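Long-range contacts in alcohol oxidase (Myceliophthora thermophila, PDB 6F74), which is a VAO-type flavoprotein that binds FAD and probably oxidises its substrate with molecular oxygen as electron acceptor: residues G290-G295 with F576-C581; A554-N559 with T580-E585. All coordinates share one frame; numbering follows the deposited sequence.

How the contacts relate
Both contacts are buried, and they share Thr580 and Cys581, so two different parts of the chain close on neighbouring stretches of one C-terminal loop. In contact 1 the partner is the glycine-rich loop between helix 281-287 and strand 296-306; side-chain packing, a disulfide-bridged turn and the adenosine half of FAD meet there. Contact 2 sets the same loop against the end of helix 551-556, behind the cofactor wall, with the Cys581 side chain about 5 Å from FAD, and its chemistry is more polar, with a phenol, a backbone carbonyl and a water. Tyr294 of contact 1 packs on Val582 of contact 2, joining them, whereas Lys558, near the end of 554-559, is exposed.

Contact 1 (G290-G295 with F576-C581); sequences GGPGYG and FFCRTC. With FAD (flavin-adenine dinucleotide), chain I.
Gly293 O meets CB of Phe576, 3.7 Å away, and accepts a hydrogen bond from Lys567 NZ of helix 560-570. Loop 290-295 lines the adenosine end of the FAD pocket of this VAO-type fold; 576-581 packs behind it, Cys578 SG coming no closer than 4.0 Å to FAD O3B, and ends in a type II beta turn, Cys578 to Cys581, whose ends are tied by a disulfide of 2.0 Å between Cys578 SG and Cys581 SG. Pro292 wedges between sulfur and cofactor: its compact apolar ring packs through CD on Cys581 SG at 3.7 Å, and through CG on the adenosine ribose, 3.4 Å from FAD O3B. Gly293 needs its lack of a side chain, since at phi 106° a CB would press on Phe576 O and on the preceding carbonyl. Phe576 CG lies anti to the carbonyl carbon (chi1 -52°), which sends the ring out from its backbone. CE2 comes 3.5 Å from Gly295 CA, and Gly295 C lies over one face. Tyr294 turns the other way, toward helices 281-287 and 560-570, and closes its own loop: Tyr294 OH donates to Gly290 O at 2.6 Å, tilted 34° from the carbonyl plane.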
ATOM      1  N   GLY A 290      -6.860 -11.315   0.813  1.00 21.09           N
ATOM      2  CA  GLY A 290      -7.517 -11.203   2.112  1.00 21.02           C
ATOM      3  C   GLY A 290      -6.740 -10.481   3.173  1.00 20.47           C
ATOM      4  O   GLY A 290      -7.079 -10.579   4.338  1.00 20.46           O
ATOM      5  N   GLY A 291      -5.689  -9.767   2.776  1.00 20.07           N
ATOM      6  CA  GLY A 291      -4.913  -8.982   3.689  1.00 19.60           C
ATOM      7  C   GLY A 291      -3.880  -9.747   4.469  1.00 19.55           C
ATOM      8  O   GLY A 291      -3.585 -10.884   4.152  1.00 19.88           O
ATOM      9  N   PRO A 292      -3.281  -9.095   5.481  1.00 19.19           N
ATOM     10  CA  PRO A 292      -2.326  -9.734   6.374  1.00 19.15           C
ATOM     11  C   PRO A 292      -2.984 -10.446   7.522  1.00 19.34           C
ATOM     12  O   PRO A 292      -4.176 -10.260   7.775  1.00 19.47           O
ATOM     13  CB  PRO A 292      -1.479  -8.565   6.885  1.00 18.72           C
ATOM     14  CG  PRO A 292      -2.170  -7.299   6.416  1.00 18.55           C
ATOM     15  CD  PRO A 292      -3.475  -7.685   5.840  1.00 18.85           C
ATOM     16  N   GLY A 293      -2.190 -11.258   8.206  1.00 19.41           N
ATOM     17  CA  GLY A 293      -2.552 -11.800   9.526  1.00 19.52           C
ATOM     18  C   GLY A 293      -2.953 -13.252   9.577  1.00 20.03           C
ATOM     19  O   GLY A 293      -3.608 -13.665  10.536  1.00 20.21           O
ATOM     20  N   TYR A 294      -2.611 -14.014   8.537  1.00 20.33           N
ATOM     21  CA  TYR A 294      -2.933 -15.447   8.477  1.00 20.91           C
ATOM     22  C   TYR A 294      -1.765 -16.305   8.949  1.00 21.04           C
ATOM     23  O   TYR A 294      -1.960 -17.414   9.432  1.00 21.48           O
ATOM     24  CB  TYR A 294      -3.394 -15.858   7.083  1.00 21.31           C
ATOM     25  CG  TYR A 294      -4.589 -15.078   6.610  1.00 21.26           C
ATOM     26  CD1 TYR A 294      -5.880 -15.458   6.967  1.00 21.65           C
ATOM     27  CD2 TYR A 294      -4.433 -13.937   5.828  1.00 20.88           C
ATOM     28  CE1 TYR A 294      -6.977 -14.742   6.546  1.00 21.67           C
ATOM     29  CE2 TYR A 294      -5.528 -13.203   5.409  1.00 20.88           C
ATOM     30  CZ  TYR A 294      -6.797 -13.613   5.749  1.00 21.28           C
ATOM     31  OH  TYR A 294      -7.886 -12.899   5.307  1.00 21.34           O
ATOM     32  N   GLY A 295      -0.564 -15.734   8.883  1.00 20.68           N
ATOM     33  CA  GLY A 295       0.682 -16.442   9.196  1.00 20.83           C
ATOM     34  C   GLY A 295       1.805 -15.512   8.814  1.00 20.46           C
ATOM     35  O   GLY A 295       1.542 -14.464   8.207  1.00 20.14           O
ATOM     36  N   PHE A 576      -1.654 -12.783  15.187  1.00 19.48           N
ATOM     37  CA  PHE A 576      -1.245 -11.834  14.186  1.00 19.18           C
ATOM     38  C   PHE A 576      -2.231 -10.706  13.961  1.00 19.05           C
ATOM     39  O   PHE A 576      -2.301 -10.155  12.852  1.00 18.94           O
ATOM     40  CB  PHE A 576      -0.953 -12.574  12.881  1.00 19.37           C
ATOM     41  CG  PHE A 576       0.001 -13.727  13.036  1.00 19.60           C
ATOM     42  CD1 PHE A 576       1.229 -13.537  13.631  1.00 19.41           C
ATOM     43  CD2 PHE A 576      -0.306 -14.975  12.535  1.00 20.06           C
ATOM     44  CE1 PHE A 576       2.133 -14.593  13.756  1.00 19.68           C
ATOM     45  CE2 PHE A 576       0.570 -16.040  12.684  1.00 20.35           C
ATOM     46  CZ  PHE A 576       1.806 -15.843  13.281  1.00 20.15           C
ATOM     47  N   PHE A 577      -2.955 -10.331  15.016  1.00 19.10           N
ATOM     48  CA  PHE A 577      -3.897  -9.221  14.968  1.00 19.07           C
ATOM     49  C   PHE A 577      -3.303  -8.024  14.261  1.00 18.72           C
ATOM     50  O   PHE A 577      -2.178  -7.634  14.548  1.00 18.48           O
ATOM     51  CB  PHE A 577      -4.346  -8.759  16.354  1.00 19.14           C
ATOM     52  CG  PHE A 577      -5.230  -7.543  16.318  1.00 19.17           C
ATOM     53  CD1 PHE A 577      -6.618  -7.675  16.128  1.00 19.54           C
ATOM     54  CD2 PHE A 577      -4.697  -6.278  16.392  1.00 18.90           C
ATOM     55  CE1 PHE A 577      -7.435  -6.570  16.059  1.00 19.63           C
ATOM     56  CE2 PHE A 577      -5.509  -5.159  16.305  1.00 18.99           C
ATOM     57  CZ  PHE A 577      -6.880  -5.311  16.129  1.00 19.36           C
ATOM     58  N   CYS A 578      -4.044  -7.478  13.310  1.00 18.75           N
ATOM     59  CA  CYS A 578      -3.771  -6.140  12.831  1.00 18.49           C
ATOM     60  C   CYS A 578      -5.068  -5.396  12.571  1.00 18.67           C
ATOM     61  O   CYS A 578      -6.132  -5.992  12.327  1.00 18.98           O
ATOM     62  CB  CYS A 578      -2.820  -6.104  11.620  1.00 18.30           C
ATOM     63  SG  CYS A 578      -3.078  -7.401  10.392  1.00 18.54           S
ATOM     64  N   ARG A 579      -4.953  -4.081  12.705  1.00 18.52           N
ATOM     65  CA  ARG A 579      -6.052  -3.124  12.548  1.00 18.71           C
ATOM     66  C   ARG A 579      -6.710  -3.246  11.156  1.00 18.80           C
ATOM     67  O   ARG A 579      -6.012  -3.186  10.174  1.00 18.59           O
ATOM     68  CB  ARG A 579      -5.440  -1.720  12.713  1.00 18.52           C
ATOM     69  CG  ARG A 579      -6.473  -0.686  12.925  1.00 18.78           C
ATOM     70  CD  ARG A 579      -5.892   0.697  13.135  1.00 18.69           C
ATOM     71  NE  ARG A 579      -7.003   1.600  12.827  1.00 18.99           N
ATOM     72  CZ  ARG A 579      -7.292   2.082  11.616  1.00 18.97           C
ATOM     73  NH1 ARG A 579      -6.514   1.847  10.534  1.00 18.66           N
ATOM     74  NH2 ARG A 579      -8.363   2.834  11.494  1.00 19.32           N
ATOM     75  N   THR A 580      -8.032  -3.419  11.106  1.00 19.18           N
ATOM     76  CA  THR A 580      -8.801  -3.640   9.865  1.00 19.37           C
ATOM     77  C   THR A 580      -8.564  -4.994   9.189  1.00 19.43           C
ATOM     78  O   THR A 580      -9.256  -5.302   8.212  1.00 19.68           O
ATOM     79  CB  THR A 580      -8.602  -2.561   8.744  1.00 19.18           C
ATOM     80  OG1 THR A 580      -7.335  -2.713   8.085  1.00 18.82           O
ATOM     81  CG2 THR A 580      -8.784  -1.143   9.256  1.00 19.18           C
ATOM     82  N   CYS A 581      -7.616  -5.796   9.670  1.00 19.28           N
ATOM     83  CA  CYS A 581      -7.330  -7.090   9.057  1.00 19.41           C
ATOM     84  C   CYS A 581      -8.514  -8.004   9.313  1.00 19.93           C
ATOM     85  O   CYS A 581      -9.389  -7.715  10.159  1.00 20.15           O
ATOM     86  CB  CYS A 581      -6.009  -7.694   9.576  1.00 19.19           C
ATOM     87  SG  CYS A 581      -4.583  -6.639   9.230  1.00 18.69           S
TER
HETATM   88  PA  FAD I 601       4.669  -3.217   6.289  1.00 15.73           P
HETATM   89  O1A FAD I 601       4.247  -1.952   7.031  1.00 16.33           O
HETATM   90  O2A FAD I 601       6.004  -3.788   6.651  1.00 14.61           O
HETATM   91  O5B FAD I 601       3.533  -4.289   6.517  1.00 13.82           O
HETATM   92  C5B FAD I 601       2.249  -4.051   6.009  1.00 13.38           C
HETATM   93  C4B FAD I 601       1.287  -5.062   6.607  1.00 12.87           C
HETATM   94  O4B FAD I 601       1.697  -6.339   6.148  1.00 12.82           O
HETATM   95  C3B FAD I 601       1.272  -5.162   8.112  1.00 12.31           C
HETATM   96  O3B FAD I 601      -0.032  -5.614   8.495  1.00 12.69           O
HETATM   97  C2B FAD I 601       2.240  -6.276   8.426  1.00 12.77           C
HETATM   98  O2B FAD I 601       1.928  -7.044   9.594  1.00 12.30           O
HETATM   99  C1B FAD I 601       2.073  -7.176   7.231  1.00 12.89           C
HETATM  100  N9A FAD I 601       3.260  -7.933   6.819  1.00 13.21           N
HETATM  101  C8A FAD I 601       4.377  -7.437   6.271  1.00 14.09           C
HETATM  102  N7A FAD I 601       5.248  -8.423   5.979  1.00 14.08           N
HETATM  103  C5A FAD I 601       4.667  -9.564   6.339  1.00 13.77           C
HETATM  104  C6A FAD I 601       5.066 -10.970   6.279  1.00 13.93           C
HETATM  105  N6A FAD I 601       6.282 -11.249   5.756  1.00 14.13           N
HETATM  106  N1A FAD I 601       4.194 -11.892   6.764  1.00 13.83           N
HETATM  107  C2A FAD I 601       2.990 -11.528   7.277  1.00 14.21           C
HETATM  108  N3A FAD I 601       2.550 -10.245   7.340  1.00 13.99           N
HETATM  109  C4A FAD I 601       3.350  -9.247   6.883  1.00 13.66           C
HETATM  110  N1  FAD I 601       1.079   0.003  -3.059  1.00 11.40           N
HETATM  111  C2  FAD I 601       0.754  -0.251  -4.347  1.00 11.65           C
HETATM  112  O2  FAD I 601      -0.156  -1.085  -4.588  1.00 12.31           O
HETATM  113  N3  FAD I 601       1.392   0.340  -5.376  1.00 11.81           N
HETATM  114  C4  FAD I 601       2.369   1.247  -5.196  1.00 12.03           C
HETATM  115  O4  FAD I 601       2.945   1.807  -6.151  1.00 13.38           O
HETATM  116  C4X FAD I 601       2.772   1.595  -3.817  1.00 11.93           C
HETATM  117  N5  FAD I 601       3.739   2.504  -3.574  1.00 11.39           N
HETATM  118  C5X FAD I 601       4.093   2.796  -2.298  1.00 10.96           C
HETATM  119  C6  FAD I 601       5.108   3.723  -2.065  1.00  9.80           C
HETATM  120  C7  FAD I 601       5.521   4.042  -0.783  1.00  8.66           C
HETATM  121  C7M FAD I 601       6.612   5.081  -0.711  1.00  8.75           C
HETATM  122  C8  FAD I 601       4.878   3.370   0.383  1.00  7.38           C
HETATM  123  C8M FAD I 601       5.303   3.626   1.822  1.00  4.60           C
HETATM  124  C9  FAD I 601       3.849   2.462   0.156  1.00  9.18           C
HETATM  125  C9A FAD I 601       3.422   2.129  -1.141  1.00 10.70           C
HETATM  126  N10 FAD I 601       2.397   1.181  -1.411  1.00 12.01           N
HETATM  127  C10 FAD I 601       2.049   0.903  -2.740  1.00 11.68           C
HETATM  128  C1' FAD I 601       1.605   0.528  -0.342  1.00 13.09           C
HETATM  129  C2' FAD I 601       1.957  -0.852   0.106  1.00 14.05           C
HETATM  130  O2' FAD I 601       1.365  -1.760  -0.819  1.00 13.99           O
HETATM  131  C3' FAD I 601       1.346  -1.106   1.488  1.00 15.12           C
HETATM  132  O3' FAD I 601       1.681  -0.059   2.417  1.00 16.26           O
HETATM  133  C4' FAD I 601       1.767  -2.455   2.054  1.00 15.51           C
HETATM  134  O4' FAD I 601       1.160  -2.647   3.336  1.00 16.74           O
HETATM  135  C5' FAD I 601       3.280  -2.563   2.160  1.00 15.36           C
HETATM  136  O5' FAD I 601       3.652  -3.829   2.677  1.00 15.25           O
HETATM  137  P   FAD I 601       5.020  -3.819   3.473  1.00 15.53           P
HETATM  138  O1P FAD I 601       6.076  -3.118   2.664  1.00 15.56           O
HETATM  139  O2P FAD I 601       5.243  -5.220   3.936  1.00 17.65           O
HETATM  140  O3P FAD I 601       4.610  -2.857   4.708  1.00 15.91           O

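Contact 2 (A554-N559 with T580-E585); sequences AFYGKN and TCVGAE
Tyr556 OH donates a 2.7 Å hydrogen bond to Thr580 O, linking the end of helix 551-556 to a loop that makes a type II beta turn from Cys581 to Ala584, within the berberine-like C-terminal region. The carbonyl oxygen lies at the edge of the phenol ring, in its plane, and the donor is tilted 29° from the carbonyl plane. The tight part of the contact is the ring itself. Val582 CG2 sits over one face in a CH-pi contact, 3.7 Å from the Tyr556 ring centroid and 14° off its normal, while Phe555 CB lies over the centre of the opposite face. A tyrosine suits this slot because its flat body packs between two aliphatic groups and its hydroxyl still reaches the backbone. A phenylalanine in its place would probably keep much of this packing but leave Thr580 O without its phenol donor and the bridging water without one acceptor.

The looser part is the Thr580 side chain, whose OG1 is reached by way of a water: it donates to Tyr556 OH at 2.8 Å and to Thr580 OG1 at 3.0 Å, so the phenol oxygen both gives and receives a bond. Farther along, Gly557 turns the chain with a positive phi and Lys558 is exposed to solvent. In the loop, glycine suits the third position of the turn, because a CB on Gly583 would be jammed against the preceding carbonyl O; its N is hydrogen-bonded to Tyr560 OH. Phe555 meets the threonine at its ring edge, CE2 lying 3.8 Å from Thr580 OG1.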
ATOM      1  N   ALA A 554     -15.944  -2.811   2.003  1.00 21.97           N
ATOM      2  CA  ALA A 554     -15.050  -2.088   1.095  1.00 21.49           C
ATOM      3  C   ALA A 554     -13.801  -2.913   0.777  1.00 21.10           C
ATOM      4  O   ALA A 554     -13.475  -3.122  -0.382  1.00 21.07           O
ATOM      5  CB  ALA A 554     -14.655  -0.764   1.710  1.00 21.16           C
ATOM      6  N   PHE A 555     -13.155  -3.404   1.816  1.00 20.88           N
ATOM      7  CA  PHE A 555     -11.842  -4.008   1.694  1.00 20.50           C
ATOM      8  C   PHE A 555     -11.881  -5.426   1.117  1.00 20.82           C
ATOM      9  O   PHE A 555     -11.082  -5.772   0.263  1.00 20.70           O
ATOM     10  CB  PHE A 555     -11.154  -4.011   3.084  1.00 20.19           C
ATOM     11  CG  PHE A 555     -10.584  -2.672   3.518  1.00 19.80           C
ATOM     12  CD1 PHE A 555     -10.946  -1.448   2.914  1.00 19.79           C
ATOM     13  CD2 PHE A 555      -9.657  -2.634   4.572  1.00 19.48           C
ATOM     14  CE1 PHE A 555     -10.400  -0.247   3.361  1.00 19.51           C
ATOM     15  CE2 PHE A 555      -9.109  -1.439   5.003  1.00 19.19           C
ATOM     16  CZ  PHE A 555      -9.491  -0.235   4.399  1.00 19.22           C
ATOM     17  N   TYR A 556     -12.833  -6.226   1.587  1.00 21.31           N
ATOM     18  CA  TYR A 556     -12.893  -7.671   1.328  1.00 21.72           C
ATOM     19  C   TYR A 556     -14.086  -8.125   0.483  1.00 22.39           C
ATOM     20  O   TYR A 556     -14.006  -9.144  -0.223  1.00 22.74           O
ATOM     21  CB  TYR A 556     -12.879  -8.422   2.678  1.00 21.81           C
ATOM     22  CG  TYR A 556     -11.739  -7.957   3.548  1.00 21.20           C
ATOM     23  CD1 TYR A 556     -10.423  -8.188   3.185  1.00 20.83           C
ATOM     24  CD2 TYR A 556     -11.969  -7.240   4.717  1.00 21.04           C
ATOM     25  CE1 TYR A 556      -9.368  -7.735   3.986  1.00 20.32           C
ATOM     26  CE2 TYR A 556     -10.923  -6.790   5.507  1.00 20.54           C
ATOM     27  CZ  TYR A 556      -9.619  -7.048   5.123  1.00 20.18           C
ATOM     28  OH  TYR A 556      -8.571  -6.608   5.902  1.00 19.74           O
ATOM     29  N   GLY A 557     -15.186  -7.370   0.550  1.00 22.64           N
ATOM     30  CA  GLY A 557     -16.406  -7.731  -0.150  1.00 23.36           C
ATOM     31  C   GLY A 557     -16.967  -9.081   0.267  1.00 23.99           C
ATOM     32  O   GLY A 557     -16.812  -9.538   1.401  1.00 23.96           O
ATOM     33  N   LYS A 558     -17.564  -9.745  -0.710  1.00 24.60           N
ATOM     34  CA  LYS A 558     -18.219 -11.031  -0.516  1.00 25.37           C
ATOM     35  C   LYS A 558     -17.253 -12.187  -0.234  1.00 25.29           C
ATOM     36  O   LYS A 558     -17.688 -13.234   0.214  1.00 25.88           O
ATOM     37  CB  LYS A 558     -19.074 -11.351  -1.750  1.00 26.09           C
ATOM     38  CG  LYS A 558     -20.138 -10.316  -2.001  1.00 26.31           C
ATOM     39  CD  LYS A 558     -21.136 -10.866  -3.016  1.00 27.22           C
ATOM     40  CE  LYS A 558     -21.980  -9.757  -3.595  1.00 27.38           C
ATOM     41  NZ  LYS A 558     -23.180 -10.346  -4.261  1.00 28.43           N
ATOM     42  N   ASN A 559     -15.955 -11.991  -0.454  1.00 24.62           N
ATOM     43  CA  ASN A 559     -14.951 -12.987  -0.040  1.00 24.52           C
ATOM     44  C   ASN A 559     -14.754 -13.057   1.478  1.00 24.26           C
ATOM     45  O   ASN A 559     -14.030 -13.925   1.942  1.00 24.25           O
ATOM     46  CB  ASN A 559     -13.583 -12.687  -0.674  1.00 23.92           C
ATOM     47  CG  ASN A 559     -13.583 -12.848  -2.169  1.00 24.22           C
ATOM     48  OD1 ASN A 559     -14.519 -13.411  -2.730  1.00 24.94           O
ATOM     49  ND2 ASN A 559     -12.528 -12.353  -2.828  1.00 23.73           N
ATOM     50  N   THR A 580      -8.032  -3.419  11.106  1.00 19.18           N
ATOM     51  CA  THR A 580      -8.801  -3.640   9.865  1.00 19.37           C
ATOM     52  C   THR A 580      -8.564  -4.994   9.189  1.00 19.43           C
ATOM     53  O   THR A 580      -9.256  -5.302   8.212  1.00 19.68           O
ATOM     54  CB  THR A 580      -8.602  -2.561   8.744  1.00 19.18           C
ATOM     55  OG1 THR A 580      -7.335  -2.713   8.085  1.00 18.82           O
ATOM     56  CG2 THR A 580      -8.784  -1.143   9.256  1.00 19.18           C
ATOM     57  N   CYS A 581      -7.616  -5.796   9.670  1.00 19.28           N
ATOM     58  CA  CYS A 581      -7.330  -7.090   9.057  1.00 19.41           C
ATOM     59  C   CYS A 581      -8.514  -8.004   9.313  1.00 19.93           C
ATOM     60  O   CYS A 581      -9.389  -7.715  10.159  1.00 20.15           O
ATOM     61  CB  CYS A 581      -6.009  -7.694   9.576  1.00 19.19           C
ATOM     62  SG  CYS A 581      -4.583  -6.639   9.230  1.00 18.69           S
ATOM     63  N   VAL A 582      -8.588  -9.074   8.531  1.00 20.20           N
ATOM     64  CA  VAL A 582      -9.727  -9.979   8.630  1.00 20.78           C
ATOM     65  C   VAL A 582      -9.787 -10.514  10.072  1.00 20.91           C
ATOM     66  O   VAL A 582      -8.753 -10.967  10.625  1.00 20.69           O
ATOM     67  CB  VAL A 582      -9.597 -11.122   7.608  1.00 21.10           C
ATOM     68  CG1 VAL A 582     -10.568 -12.241   7.910  1.00 21.76           C
ATOM     69  CG2 VAL A 582      -9.818 -10.572   6.195  1.00 21.09           C
ATOM     70  N   GLY A 583     -10.981 -10.433  10.667  1.00 21.32           N
ATOM     71  CA  GLY A 583     -11.180 -10.890  12.043  1.00 21.52           C
ATOM     72  C   GLY A 583     -10.917  -9.890  13.143  1.00 21.21           C
ATOM     73  O   GLY A 583     -11.165 -10.208  14.293  1.00 21.42           O
ATOM     74  N   ALA A 584     -10.453  -8.686  12.791  1.00 20.77           N
ATOM     75  CA  ALA A 584     -10.047  -7.684  13.776  1.00 20.49           C
ATOM     76  C   ALA A 584     -11.192  -7.171  14.633  1.00 20.91           C
ATOM     77  O   ALA A 584     -10.969  -6.699  15.741  1.00 20.85           O
ATOM     78  CB  ALA A 584      -9.344  -6.515  13.075  1.00 20.03           C
ATOM     79  N   GLU A 585     -12.415  -7.289  14.127  1.00 21.39           N
ATOM     80  CA  GLU A 585     -13.616  -6.918  14.870  1.00 21.93           C
ATOM     81  C   GLU A 585     -13.888  -7.757  16.116  1.00 22.30           C
ATOM     82  O   GLU A 585     -14.757  -7.391  16.925  1.00 22.76           O
ATOM     83  CB  GLU A 585     -14.852  -6.959  13.948  1.00 22.44           C
ATOM     84  CG  GLU A 585     -15.281  -8.348  13.462  1.00 22.84           C
ATOM     85  CD  GLU A 585     -14.607  -8.815  12.183  1.00 22.53           C
ATOM     86  OE1 GLU A 585     -13.479  -8.331  11.798  1.00 21.89           O
ATOM     87  OE2 GLU A 585     -15.237  -9.701  11.558  1.00 23.00           O
TER
HETATM   88  O   HOH W   1      -6.437  -4.805   6.202  1.00 20.34           O